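Local coordinates for beta-glucuronidase (Dictyoglomus thermophilum, PDB 6XXW), which probably hydrolyses beta-D-glucuronides, releasing glucuronic acid, as a glycoside hydrolase of family 2, at residues 368-371 with 376-379; 385-390 with 425-430; 393-398 with 429-434; 417-422 with 444-449. One frame throughout, in Å; residues are numbered along the deposited sequence.

Contact 1: 368-371 with 376-379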
loop_
_atom_site.group_PDB
_atom_site.type_symbol
_atom_site.label_atom_id
_atom_site.label_comp_id
_atom_site.label_asym_id
_atom_site.label_seq_id
_atom_site.Cartn_x
_atom_site.Cartn_y
_atom_site.Cartn_z
ATOM N N LEU A 368 0.720 -12.246 32.175
ATOM C CA LEU A 368 0.974 -13.239 33.218
ATOM C C LEU A 368 0.975 -14.640 32.606
ATOM O O LEU A 368 0.225 -15.539 32.981
ATOM C CB LEU A 368 -0.058 -13.114 34.334
ATOM C CG LEU A 368 0.153 -11.985 35.348
ATOM C CD1 LEU A 368 -0.115 -10.631 34.732
ATOM C CD2 LEU A 368 -0.753 -12.202 36.570
ATOM N N ASN A 369 1.865 -14.808 31.634
ATOM C CA ASN A 369 1.871 -16.025 30.840
ATOM C C ASN A 369 3.149 -16.068 30.025
ATOM O O ASN A 369 3.477 -15.106 29.322
ATOM C CB ASN A 369 0.640 -16.071 29.925
ATOM C CG ASN A 369 0.212 -17.483 29.579
ATOM O OD1 ASN A 369 -0.982 -17.756 29.436
ATOM N ND2 ASN A 369 1.174 -18.373 29.416
ATOM N N LEU A 370 3.887 -17.154 30.152
ATOM C CA LEU A 370 5.051 -17.433 29.316
ATOM C C LEU A 370 4.616 -18.589 28.434
ATOM O O LEU A 370 4.621 -19.743 28.871
ATOM C CB LEU A 370 6.279 -17.779 30.151
ATOM C CG LEU A 370 6.503 -16.802 31.301
ATOM C CD1 LEU A 370 7.549 -17.327 32.256
ATOM C CD2 LEU A 370 6.919 -15.482 30.732
ATOM N N TRP A 371 4.193 -18.266 27.217
ATOM C CA TRP A 371 3.565 -19.224 26.314
ATOM C C TRP A 371 4.367 -20.517 26.219
ATOM O O TRP A 371 4.987 -20.799 25.188
ATOM C CB TRP A 371 3.392 -18.579 24.945
ATOM C CG TRP A 371 2.981 -17.138 25.030
ATOM C CD1 TRP A 371 3.759 -16.042 24.774
ATOM C CD2 TRP A 371 1.689 -16.635 25.396
ATOM N NE1 TRP A 371 3.027 -14.891 24.952
ATOM C CE2 TRP A 371 1.755 -15.228 25.333
ATOM C CE3 TRP A 371 0.482 -17.238 25.766
ATOM C CZ2 TRP A 371 0.658 -14.415 25.627
ATOM C CZ3 TRP A 371 -0.610 -16.423 26.061
ATOM C CH2 TRP A 371 -0.511 -15.032 25.992
ATOM N N LYS A 376 6.811 -21.666 34.777
ATOM C CA LYS A 376 5.649 -21.326 35.580
ATOM C C LYS A 376 5.652 -19.846 35.930
ATOM O O LYS A 376 6.704 -19.240 36.150
ATOM C CB LYS A 376 5.587 -22.183 36.844
ATOM C CG LYS A 376 5.809 -23.667 36.527
ATOM C CD LYS A 376 4.798 -24.581 37.218
ATOM C CE LYS A 376 4.710 -25.951 36.512
ATOM N NZ LYS A 376 3.907 -25.896 35.231
ATOM N N VAL A 377 4.454 -19.270 35.957
ATOM C CA VAL A 377 4.263 -17.844 36.163
ATOM C C VAL A 377 3.897 -17.538 37.607
ATOM O O VAL A 377 4.375 -16.560 38.177
ATOM C CB VAL A 377 3.178 -17.317 35.195
ATOM C CG1 VAL A 377 2.756 -15.904 35.577
ATOM C CG2 VAL A 377 3.674 -17.370 33.767
ATOM N N PHE A 378 3.043 -18.368 38.202
ATOM C CA PHE A 378 2.535 -18.126 39.550
ATOM C C PHE A 378 3.425 -18.893 40.516
ATOM O O PHE A 378 3.110 -19.988 40.987
ATOM C CB PHE A 378 1.069 -18.519 39.635
ATOM C CG PHE A 378 0.188 -17.625 38.819
ATOM C CD1 PHE A 378 -0.363 -16.478 39.380
ATOM C CD2 PHE A 378 -0.031 -17.882 37.480
ATOM C CE1 PHE A 378 -1.157 -15.626 38.627
ATOM C CE2 PHE A 378 -0.827 -17.030 36.716
ATOM C CZ PHE A 378 -1.386 -15.905 37.291
ATOM N N THR A 379 4.573 -18.289 40.797
ATOM C CA THR A 379 5.643 -18.977 41.493
ATOM C C THR A 379 6.579 -17.935 42.086
ATOM O O THR A 379 6.605 -16.774 41.660
ATOM C CB THR A 379 6.376 -19.933 40.543
ATOM O OG1 THR A 379 7.235 -20.803 41.291
ATOM C CG2 THR A 379 7.178 -19.168 39.474
#
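Against the ring of Phe378 comes the CD2 methyl of Leu368, 3.8 Å from the CZ carbon of Phe378, and the two side chains cross at about a right angle. The same ring also meets Tyr427 edge-to-face. A second flat group, the indole of Trp371, has the CB of Asn369 over one face, offset toward the rim. Val377 reaches across from 376-379 to the main chain opposite, and its branches divide the work. CG1, anti to the backbone N (chi1 168°), lies against the main chain of Leu368, 3.6 Å from Leu368 O. CG2 reaches the next peptide, with the Val377 methyl 3.7 Å from Asn369 CA and 3.8 Å from Leu370 CG. A short beta-branched residue suits this place, since its two methyls fill the bend of the opposite chain without bringing a polar group into a buried spot. An alanine here would lose both methyls, which would probably open a gap beside the Leu368 carbonyl and strip Leu370 CG of its nearest partner across the segments. No hydrogen bond joins the segments; the second one is folded by an inverse gamma turn centred on Phe378, and the amides of Val377 and Phe378 are taken by the carboxylate of Glu421. Leucine suits both places opposite, Leu368 because its CD2 branch reaches the Phe378 ring, Leu370 because its CG packs on Val377 CG2. Both segments belong to the loop that leaves barrel strand 358-362 and leads to helix 385-402; the Phe378 ring packs on helix 422-438 through Tyr427, and a backbone bond ties Leu368 to Ala418, beyond strand 408-415.

Contact 2: 385-390 with 425-430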
loop_
_atom_site.group_PDB
_atom_site.type_symbol
_atom_site.label_atom_id
_atom_site.label_comp_id
_atom_site.label_asym_id
_atom_site.label_seq_id
_atom_site.Cartn_x
_atom_site.Cartn_y
_atom_site.Cartn_z
ATOM N N GLY A 385 3.147 -13.007 46.090
ATOM C CA GLY A 385 2.363 -12.200 47.019
ATOM C C GLY A 385 2.506 -10.700 46.808
ATOM O O GLY A 385 1.553 -9.942 47.032
ATOM N N LYS A 386 3.694 -10.246 46.396
ATOM C CA LYS A 386 3.877 -8.828 46.102
ATOM C C LYS A 386 3.036 -8.401 44.899
ATOM O O LYS A 386 2.417 -7.324 44.920
ATOM C CB LYS A 386 5.358 -8.521 45.858
ATOM C CG LYS A 386 6.291 -8.977 46.983
ATOM C CD LYS A 386 7.727 -8.468 46.803
ATOM C CE LYS A 386 8.388 -8.990 45.533
ATOM N NZ LYS A 386 8.572 -10.476 45.508
ATOM N N THR A 387 3.016 -9.224 43.837
ATOM C CA THR A 387 2.162 -8.936 42.683
ATOM C C THR A 387 0.697 -8.914 43.089
ATOM O O THR A 387 -0.065 -8.034 42.666
ATOM C CB THR A 387 2.374 -9.980 41.579
ATOM O OG1 THR A 387 3.767 -10.296 41.456
ATOM C CG2 THR A 387 1.877 -9.459 40.240
ATOM N N LEU A 388 0.279 -9.891 43.895
ATOM C CA LEU A 388 -1.108 -9.947 44.342
ATOM C C LEU A 388 -1.479 -8.686 45.112
ATOM O O LEU A 388 -2.531 -8.083 44.869
ATOM C CB LEU A 388 -1.322 -11.194 45.196
ATOM C CG LEU A 388 -2.706 -11.352 45.820
ATOM C CD1 LEU A 388 -3.781 -11.373 44.711
ATOM C CD2 LEU A 388 -2.748 -12.619 46.690
ATOM N N GLU A 389 -0.608 -8.265 46.035
ATOM C CA GLU A 389 -0.841 -7.035 46.785
ATOM C C GLU A 389 -1.074 -5.849 45.852
ATOM O O GLU A 389 -1.992 -5.051 46.062
ATOM C CB GLU A 389 0.347 -6.768 47.710
ATOM C CG GLU A 389 0.065 -5.764 48.812
ATOM C CD GLU A 389 -0.727 -6.370 49.959
ATOM O OE1 GLU A 389 -1.096 -7.562 49.864
ATOM O OE2 GLU A 389 -0.975 -5.655 50.956
ATOM N N HIS A 390 -0.242 -5.715 44.812
ATOM C CA HIS A 390 -0.422 -4.630 43.848
ATOM C C HIS A 390 -1.739 -4.775 43.097
ATOM O O HIS A 390 -2.470 -3.794 42.905
ATOM C CB HIS A 390 0.752 -4.599 42.863
ATOM C CG HIS A 390 0.636 -3.532 41.813
ATOM N ND1 HIS A 390 0.641 -2.188 42.120
ATOM C CD2 HIS A 390 0.532 -3.609 40.462
ATOM C CE1 HIS A 390 0.534 -1.481 41.005
ATOM N NE2 HIS A 390 0.464 -2.320 39.985
ATOM N N GLU A 425 -4.969 -20.409 40.927
ATOM C CA GLU A 425 -6.281 -20.520 41.553
ATOM C C GLU A 425 -6.355 -19.671 42.815
ATOM O O GLU A 425 -7.279 -18.861 42.977
ATOM C CB GLU A 425 -6.613 -21.984 41.854
ATOM C CG GLU A 425 -7.986 -22.147 42.503
ATOM C CD GLU A 425 -8.556 -23.544 42.342
ATOM O OE1 GLU A 425 -7.805 -24.460 41.965
ATOM O OE2 GLU A 425 -9.760 -23.729 42.595
ATOM N N GLU A 426 -5.380 -19.818 43.713
ATOM C CA GLU A 426 -5.410 -19.040 44.950
ATOM C C GLU A 426 -5.235 -17.557 44.661
ATOM O O GLU A 426 -5.894 -16.709 45.283
ATOM C CB GLU A 426 -4.318 -19.525 45.906
ATOM N N TYR A 427 -4.337 -17.230 43.724
ATOM C CA TYR A 427 -4.142 -15.837 43.325
ATOM C C TYR A 427 -5.464 -15.194 42.914
ATOM O O TYR A 427 -5.855 -14.146 43.448
ATOM C CB TYR A 427 -3.108 -15.763 42.196
ATOM C CG TYR A 427 -2.812 -14.362 41.705
ATOM C CD1 TYR A 427 -3.638 -13.742 40.779
ATOM C CD2 TYR A 427 -1.701 -13.668 42.155
ATOM C CE1 TYR A 427 -3.364 -12.474 40.320
ATOM C CE2 TYR A 427 -1.423 -12.400 41.706
ATOM C CZ TYR A 427 -2.261 -11.801 40.793
ATOM O OH TYR A 427 -1.987 -10.525 40.338
ATOM N N PHE A 428 -6.184 -15.819 41.983
ATOM C CA PHE A 428 -7.351 -15.144 41.424
ATOM C C PHE A 428 -8.576 -15.256 42.327
ATOM O O PHE A 428 -9.422 -14.356 42.323
ATOM C CB PHE A 428 -7.630 -15.680 40.022
ATOM C CG PHE A 428 -6.797 -15.007 38.962
ATOM C CD1 PHE A 428 -6.978 -13.657 38.687
ATOM C CD2 PHE A 428 -5.804 -15.706 38.284
ATOM C CE1 PHE A 428 -6.202 -13.015 37.721
ATOM C CE2 PHE A 428 -5.017 -15.073 37.324
ATOM C CZ PHE A 428 -5.223 -13.721 37.045
ATOM N N ARG A 429 -8.693 -16.331 43.112
ATOM C CA ARG A 429 -9.731 -16.353 44.138
ATOM C C ARG A 429 -9.673 -15.094 44.997
ATOM O O ARG A 429 -10.706 -14.478 45.281
ATOM C CB ARG A 429 -9.588 -17.600 45.012
ATOM C CG ARG A 429 -10.279 -18.840 44.439
ATOM C CD ARG A 429 -9.810 -20.116 45.142
ATOM N NE ARG A 429 -10.123 -20.070 46.567
ATOM C CZ ARG A 429 -11.084 -20.781 47.150
ATOM N NH1 ARG A 429 -11.830 -21.608 46.431
ATOM N NH2 ARG A 429 -11.302 -20.656 48.455
ATOM N N ARG A 430 -8.469 -14.687 45.409
ATOM C CA ARG A 430 -8.347 -13.498 46.249
ATOM C C ARG A 430 -8.677 -12.229 45.473
ATOM O O ARG A 430 -9.318 -11.316 46.008
ATOM C CB ARG A 430 -6.936 -13.408 46.833
ATOM C CG ARG A 430 -6.557 -14.591 47.727
ATOM C CD ARG A 430 -5.602 -14.156 48.840
ATOM N NE ARG A 430 -5.821 -12.768 49.244
ATOM C CZ ARG A 430 -6.808 -12.359 50.039
ATOM N NH1 ARG A 430 -7.681 -13.233 50.532
ATOM N NH2 ARG A 430 -6.923 -11.071 50.344
#
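Thr387 meets Tyr427 near the phenol end, its CG2 methyl 4.0 Å from Tyr427 OH, while its backbone carbonyl carbon lies at the edge of the ring, near the ring plane. Threonine serves two sides here: the methyl lies near the phenol oxygen of Tyr427 and OG1 bonds to the carbonyl oxygen of Trp147. One residue on, Leu388 makes the largest single contribution. Its CA and CB lie against one side of the ring, with Leu388 CB 3.7 Å from Tyr427 CE2. CG stands anti to the backbone N (chi1 176°), which carries CD1 over the ring face: this methyl is 4.1 Å from the Tyr427 ring centroid, 15° off the normal, a CH-pi contact. The other methyl, CD2, turns to the bent chain of Arg430, 3.9 Å from Arg430 CD, and meets the guanidinium at its edge. Leucine fits because its two branches can serve an aromatic face and an aliphatic stem at once. Over the short segments 385-390 and 425-430 the axes come within 10.6 Å and make an angle of 20°, as neighbouring helices on the outside of a TIM barrel do. A leucine in place of Tyr427 would probably leave His391 ND1 without its hydroxyl partner and take the flat face from under the Leu388 methyl. The chemistry is thus apolar across the interface, with polarity placed at its ends: the phenol oxygen is satisfied by His391, and the arginine lends its methylenes to the packing while its charge sits at the exposed margin.

Contact 3: 393-398 with 429-434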
loop_
_atom_site.group_PDB
_atom_site.type_symbol
_atom_site.label_atom_id
_atom_site.label_comp_id
_atom_site.label_asym_id
_atom_site.label_seq_id
_atom_site.Cartn_x
_atom_site.Cartn_y
_atom_site.Cartn_z
ATOM N N GLU A 393 -4.566 -3.629 45.293
ATOM C CA GLU A 393 -4.602 -2.169 45.372
ATOM C C GLU A 393 -5.121 -1.565 44.071
ATOM O O GLU A 393 -5.853 -0.563 44.087
ATOM C CB GLU A 393 -3.216 -1.625 45.720
ATOM C CG GLU A 393 -2.705 -2.151 47.064
ATOM C CD GLU A 393 -1.412 -1.494 47.532
ATOM O OE1 GLU A 393 -0.344 -1.803 46.963
ATOM O OE2 GLU A 393 -1.462 -0.687 48.485
ATOM N N ILE A 394 -4.761 -2.168 42.935
ATOM C CA ILE A 394 -5.242 -1.683 41.640
ATOM C C ILE A 394 -6.764 -1.762 41.565
ATOM O O ILE A 394 -7.433 -0.809 41.144
ATOM C CB ILE A 394 -4.589 -2.475 40.492
ATOM C CG1 ILE A 394 -3.128 -2.051 40.306
ATOM C CG2 ILE A 394 -5.404 -2.317 39.191
ATOM C CD1 ILE A 394 -2.929 -0.568 40.189
ATOM N N MET A 395 -7.335 -2.909 41.944
ATOM C CA MET A 395 -8.794 -3.040 41.927
ATOM C C MET A 395 -9.452 -1.990 42.816
ATOM O O MET A 395 -10.505 -1.440 42.465
ATOM C CB MET A 395 -9.228 -4.446 42.374
ATOM C CG MET A 395 -8.647 -5.615 41.582
ATOM S SD MET A 395 -8.800 -5.412 39.782
ATOM C CE MET A 395 -10.569 -5.225 39.580
ATOM N N ARG A 396 -8.854 -1.698 43.975
ATOM C CA ARG A 396 -9.420 -0.662 44.837
ATOM C C ARG A 396 -9.358 0.704 44.164
ATOM O O ARG A 396 -10.342 1.449 44.182
ATOM C CB ARG A 396 -8.700 -0.641 46.186
ATOM C CG ARG A 396 -8.804 -1.957 46.936
ATOM C CD ARG A 396 -7.974 -1.976 48.226
ATOM N NE ARG A 396 -7.823 -3.326 48.778
ATOM C CZ ARG A 396 -6.655 -3.872 49.109
ATOM N NH1 ARG A 396 -5.531 -3.196 48.925
ATOM N NH2 ARG A 396 -6.604 -5.101 49.615
ATOM N N GLU A 397 -8.220 1.043 43.546
ATOM C CA GLU A 397 -8.088 2.337 42.872
ATOM C C GLU A 397 -9.031 2.441 41.679
ATOM O O GLU A 397 -9.567 3.521 41.376
ATOM C CB GLU A 397 -6.650 2.542 42.389
ATOM C CG GLU A 397 -5.589 2.692 43.477
ATOM C CD GLU A 397 -4.191 2.936 42.904
ATOM O OE1 GLU A 397 -4.067 3.617 41.861
ATOM O OE2 GLU A 397 -3.207 2.454 43.503
ATOM N N LEU A 398 -9.209 1.337 40.965
ATOM C CA LEU A 398 -9.998 1.351 39.739
ATOM C C LEU A 398 -11.478 1.517 40.049
ATOM O O LEU A 398 -12.164 2.345 39.444
ATOM C CB LEU A 398 -9.741 0.061 38.964
ATOM C CG LEU A 398 -10.625 -0.248 37.761
ATOM C CD1 LEU A 398 -10.503 0.839 36.701
ATOM C CD2 LEU A 398 -10.255 -1.617 37.193
ATOM N N ARG A 429 -8.693 -16.331 43.112
ATOM C CA ARG A 429 -9.731 -16.353 44.138
ATOM C C ARG A 429 -9.673 -15.094 44.997
ATOM O O ARG A 429 -10.706 -14.478 45.281
ATOM C CB ARG A 429 -9.588 -17.600 45.012
ATOM C CG ARG A 429 -10.279 -18.840 44.439
ATOM C CD ARG A 429 -9.810 -20.116 45.142
ATOM N NE ARG A 429 -10.123 -20.070 46.567
ATOM C CZ ARG A 429 -11.084 -20.781 47.150
ATOM N NH1 ARG A 429 -11.830 -21.608 46.431
ATOM N NH2 ARG A 429 -11.302 -20.656 48.455
ATOM N N ARG A 430 -8.469 -14.687 45.409
ATOM C CA ARG A 430 -8.347 -13.498 46.249
ATOM C C ARG A 430 -8.677 -12.229 45.473
ATOM O O ARG A 430 -9.318 -11.316 46.008
ATOM C CB ARG A 430 -6.936 -13.408 46.833
ATOM C CG ARG A 430 -6.557 -14.591 47.727
ATOM C CD ARG A 430 -5.602 -14.156 48.840
ATOM N NE ARG A 430 -5.821 -12.768 49.244
ATOM C CZ ARG A 430 -6.808 -12.359 50.039
ATOM N NH1 ARG A 430 -7.681 -13.233 50.532
ATOM N NH2 ARG A 430 -6.923 -11.071 50.344
ATOM N N VAL A 431 -8.216 -12.135 44.221
ATOM C CA VAL A 431 -8.527 -10.959 43.408
ATOM C C VAL A 431 -10.029 -10.854 43.207
ATOM O O VAL A 431 -10.633 -9.787 43.391
ATOM C CB VAL A 431 -7.794 -11.028 42.054
ATOM C CG1 VAL A 431 -8.293 -9.930 41.132
ATOM C CG2 VAL A 431 -6.296 -10.908 42.256
ATOM N N ILE A 432 -10.652 -11.969 42.821
ATOM C CA ILE A 432 -12.082 -11.953 42.535
ATOM C C ILE A 432 -12.879 -11.640 43.798
ATOM O O ILE A 432 -13.839 -10.858 43.771
ATOM C CB ILE A 432 -12.498 -13.294 41.914
ATOM C CG1 ILE A 432 -11.870 -13.419 40.514
ATOM C CG2 ILE A 432 -14.022 -13.422 41.895
ATOM C CD1 ILE A 432 -11.942 -14.826 39.893
ATOM N N GLU A 433 -12.488 -12.232 44.923
ATOM C CA GLU A 433 -13.204 -11.984 46.172
ATOM C C GLU A 433 -13.138 -10.513 46.563
ATOM O O GLU A 433 -14.133 -9.935 47.015
ATOM C CB GLU A 433 -12.626 -12.852 47.285
ATOM C CG GLU A 433 -13.384 -12.749 48.592
ATOM C CD GLU A 433 -12.977 -13.840 49.571
ATOM O OE1 GLU A 433 -12.970 -15.026 49.170
ATOM O OE2 GLU A 433 -12.662 -13.510 50.732
ATOM N N GLU A 434 -11.972 -9.887 46.389
ATOM C CA GLU A 434 -11.829 -8.485 46.765
ATOM C C GLU A 434 -12.614 -7.576 45.819
ATOM O O GLU A 434 -13.231 -6.592 46.253
ATOM C CB GLU A 434 -10.343 -8.116 46.793
ATOM C CG GLU A 434 -10.057 -6.653 47.078
ATOM C CD GLU A 434 -10.308 -6.280 48.531
ATOM O OE1 GLU A 434 -10.726 -7.158 49.328
ATOM O OE2 GLU A 434 -10.098 -5.097 48.873
#
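The polar part of this contact is one salt bridge, from Arg396 to Glu434. The N-H of Arg396 NE points to Glu434 OE2 at 2.9 Å, and the bond is nearly straight, 169° at the hydrogen. OE2 lies at the guanidinium edge, close to the plane of that group, but it is itself met from above the carboxylate plane, the two planes standing 88° apart. The arrangement is therefore single-pronged and not the flat two-bond pairing: Arg396 NH2 stays 3.6 Å from Glu434 OE2. The arginine chain is extended from CG to NE, and glutamate bends at chi2 (73°) to bring its carboxylate across. The apolar part lies deeper, where Met395 CG approaches Val431 CG1 at 4.4 Å, a loose touch. Methionine suits the position because its flexible chain can also reach Ala363 and Thr435, and compact Val431 packs onto strand 408-415 at Val413. Two neighbouring helices of the barrel, 385-402 and 422-438, are thus joined by carbon inside and by charge nearer the surface. Because Glu434 OE2 also pairs with Arg437, two positive groups share one oxygen, which would be expected to keep the carboxylate ionised.

Contact 4: 417-422 with 444-449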
loop_
_atom_site.group_PDB
_atom_site.type_symbol
_atom_site.label_atom_id
_atom_site.label_comp_id
_atom_site.label_asym_id
_atom_site.label_seq_id
_atom_site.Cartn_x
_atom_site.Cartn_y
_atom_site.Cartn_z
ATOM N N ALA A 417 -4.092 -14.864 31.443
ATOM C CA ALA A 417 -3.143 -15.358 32.430
ATOM C C ALA A 417 -2.992 -16.879 32.313
ATOM O O ALA A 417 -3.797 -17.570 31.685
ATOM C CB ALA A 417 -3.592 -14.981 33.843
ATOM N N ALA A 418 -1.954 -17.409 32.967
ATOM C CA ALA A 418 -1.693 -18.857 32.963
ATOM C C ALA A 418 -2.564 -19.543 34.021
ATOM O O ALA A 418 -2.091 -20.077 35.029
ATOM C CB ALA A 418 -0.213 -19.139 33.181
ATOM N N THR A 419 -3.874 -19.535 33.751
ATOM C CA THR A 419 -4.892 -19.977 34.694
ATOM C C THR A 419 -4.940 -21.493 34.850
ATOM O O THR A 419 -5.711 -21.987 35.679
ATOM C CB THR A 419 -6.269 -19.472 34.248
ATOM O OG1 THR A 419 -6.491 -19.868 32.887
ATOM C CG2 THR A 419 -6.379 -17.928 34.371
ATOM N N TYR A 420 -4.161 -22.239 34.067
ATOM C CA TYR A 420 -4.056 -23.683 34.249
ATOM C C TYR A 420 -3.128 -24.052 35.408
ATOM O O TYR A 420 -3.153 -25.195 35.874
ATOM C CB TYR A 420 -3.577 -24.325 32.936
ATOM C CG TYR A 420 -2.320 -23.677 32.400
ATOM C CD1 TYR A 420 -1.074 -24.032 32.901
ATOM C CD2 TYR A 420 -2.377 -22.681 31.427
ATOM C CE1 TYR A 420 0.084 -23.423 32.440
ATOM C CE2 TYR A 420 -1.220 -22.065 30.961
ATOM C CZ TYR A 420 0.006 -22.449 31.472
ATOM O OH TYR A 420 1.165 -21.856 31.028
ATOM N N GLU A 421 -2.316 -23.113 35.886
ATOM C CA GLU A 421 -1.403 -23.396 36.989
ATOM C C GLU A 421 -2.144 -23.476 38.325
ATOM O O GLU A 421 -3.070 -22.703 38.591
ATOM C CB GLU A 421 -0.316 -22.320 37.076
ATOM C CG GLU A 421 0.523 -22.153 35.821
ATOM C CD GLU A 421 1.712 -21.226 36.041
ATOM O OE1 GLU A 421 1.929 -20.796 37.188
ATOM O OE2 GLU A 421 2.429 -20.923 35.067
ATOM N N ASP A 422 -1.701 -24.401 39.183
ATOM C CA ASP A 422 -2.237 -24.504 40.543
ATOM C C ASP A 422 -2.183 -23.169 41.278
ATOM O O ASP A 422 -3.145 -22.776 41.948
ATOM C CB ASP A 422 -1.457 -25.555 41.336
ATOM C CG ASP A 422 -1.860 -26.974 40.983
ATOM O OD1 ASP A 422 -2.100 -27.773 41.913
ATOM O OD2 ASP A 422 -1.931 -27.294 39.776
ATOM N N ILE A 444 -18.440 -9.811 37.282
ATOM C CA ILE A 444 -16.998 -9.961 37.162
ATOM C C ILE A 444 -16.689 -11.044 36.138
ATOM O O ILE A 444 -17.375 -12.070 36.090
ATOM C CB ILE A 444 -16.369 -10.318 38.523
ATOM C CG1 ILE A 444 -16.633 -9.199 39.528
ATOM C CG2 ILE A 444 -14.876 -10.614 38.364
ATOM C CD1 ILE A 444 -16.330 -9.605 40.942
ATOM N N THR A 445 -15.650 -10.824 35.322
ATOM C CA THR A 445 -15.170 -11.831 34.383
ATOM C C THR A 445 -13.647 -11.911 34.457
ATOM O O THR A 445 -12.985 -11.152 35.174
ATOM C CB THR A 445 -15.621 -11.529 32.932
ATOM O OG1 THR A 445 -15.289 -12.628 32.059
ATOM C CG2 THR A 445 -14.946 -10.288 32.415
ATOM N N ILE A 446 -13.103 -12.878 33.724
ATOM C CA ILE A 446 -11.678 -12.966 33.428
ATOM C C ILE A 446 -11.567 -13.464 31.996
ATOM O O ILE A 446 -12.346 -14.325 31.571
ATOM C CB ILE A 446 -10.915 -13.893 34.401
ATOM C CG1 ILE A 446 -9.415 -13.872 34.073
ATOM C CG2 ILE A 446 -11.438 -15.356 34.334
ATOM C CD1 ILE A 446 -8.536 -14.489 35.160
ATOM N N VAL A 447 -10.634 -12.904 31.229
ATOM C CA VAL A 447 -10.557 -13.201 29.801
ATOM C C VAL A 447 -9.514 -14.294 29.595
ATOM O O VAL A 447 -8.350 -14.142 29.987
ATOM C CB VAL A 447 -10.253 -11.947 28.965
ATOM C CG1 VAL A 447 -10.132 -12.320 27.483
ATOM C CG2 VAL A 447 -11.363 -10.897 29.152
ATOM N N GLU A 448 -9.946 -15.405 29.004
ATOM C CA GLU A 448 -9.193 -16.653 28.990
ATOM C C GLU A 448 -8.732 -16.993 27.582
ATOM O O GLU A 448 -9.489 -16.830 26.625
ATOM C CB GLU A 448 -10.052 -17.818 29.490
ATOM C CG GLU A 448 -10.505 -17.707 30.931
ATOM C CD GLU A 448 -9.565 -18.430 31.896
ATOM O OE1 GLU A 448 -8.351 -18.550 31.586
ATOM O OE2 GLU A 448 -10.044 -18.874 32.972
ATOM N N ASN A 449 -7.510 -17.518 27.463
ATOM C CA ASN A 449 -7.152 -18.295 26.283
ATOM C C ASN A 449 -6.746 -19.720 26.639
ATOM O O ASN A 449 -6.512 -20.522 25.731
ATOM C CB ASN A 449 -6.053 -17.593 25.462
ATOM C CG ASN A 449 -4.705 -17.558 26.161
ATOM O OD1 ASN A 449 -4.600 -17.820 27.359
ATOM N ND2 ASN A 449 -3.662 -17.212 25.406
HETATM O O HOH W 1 -6.797 -15.246 32.088
HETATM O O HOH W 2 -6.238 -17.686 30.180
#
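Thr419 and Glu448 meet obliquely, hydroxyl to carboxylate: Thr419 OG1 donates to Glu448 OE1 at 2.6 Å, the carboxylate oxygen offering its syn lone pair. The threonine puts OG1 between its own N and carbonyl carbon (chi1 53°), and the glutamate bends at chi2 (-94°) to swing its carboxylate from the strand toward the loop. Its other oxygen, OE2, is taken by Thr455 and Ser458, so this buried acid is gripped from several sides. The Thr419 methyl also lies beside the carboxylate, 3.5 Å from Glu448 OE1, and reaches Ile446 CD1 at 4.1 Å, threonine serving both needs with one short side chain. Thr419 lies within the type I turn from Ala418 to Glu421, in the loop that follows barrel strand 408-415; strand 444-448 is that strand's parallel neighbour, and the contact forms where the two strands end at the C-terminal mouth of the TIM barrel. One water bridges the two backbones, accepting from Ala417 N at 2.8 Å and donating to Val447 O at 2.8 Å. A second accepts from Asn449 N and sits 2.9 Å from Ala417 O and 2.7 Å from Glu448 OE1. Asn449 OD1 makes a weak hydrogen bond to a Tris molecule, probably from the crystallisation liquor.

All four contacts lie in the TIM barrel domain, in two settings. Contacts 2 and 3 join the same pair of helices, 385-402 and 422-438, at successive levels, touching where Leu388 packs on Val431; both are partly buried, with charged groups toward solvent. Contacts 1 and 4 are buried and lie by the C-terminal ends of barrel strands, contact 1 between two parts of one loop and contact 4 between a loop and strand 444-448, and Glu421 of contact 4 ties it to contact 1. Their chemistry differs: contact 1 is apolar, whereas contact 4 relies on a carboxylate, a hydroxyl and waters. Phe428 joins the settings, touching Phe378 of contact 1 and Ala417 and Ile446 of contact 4.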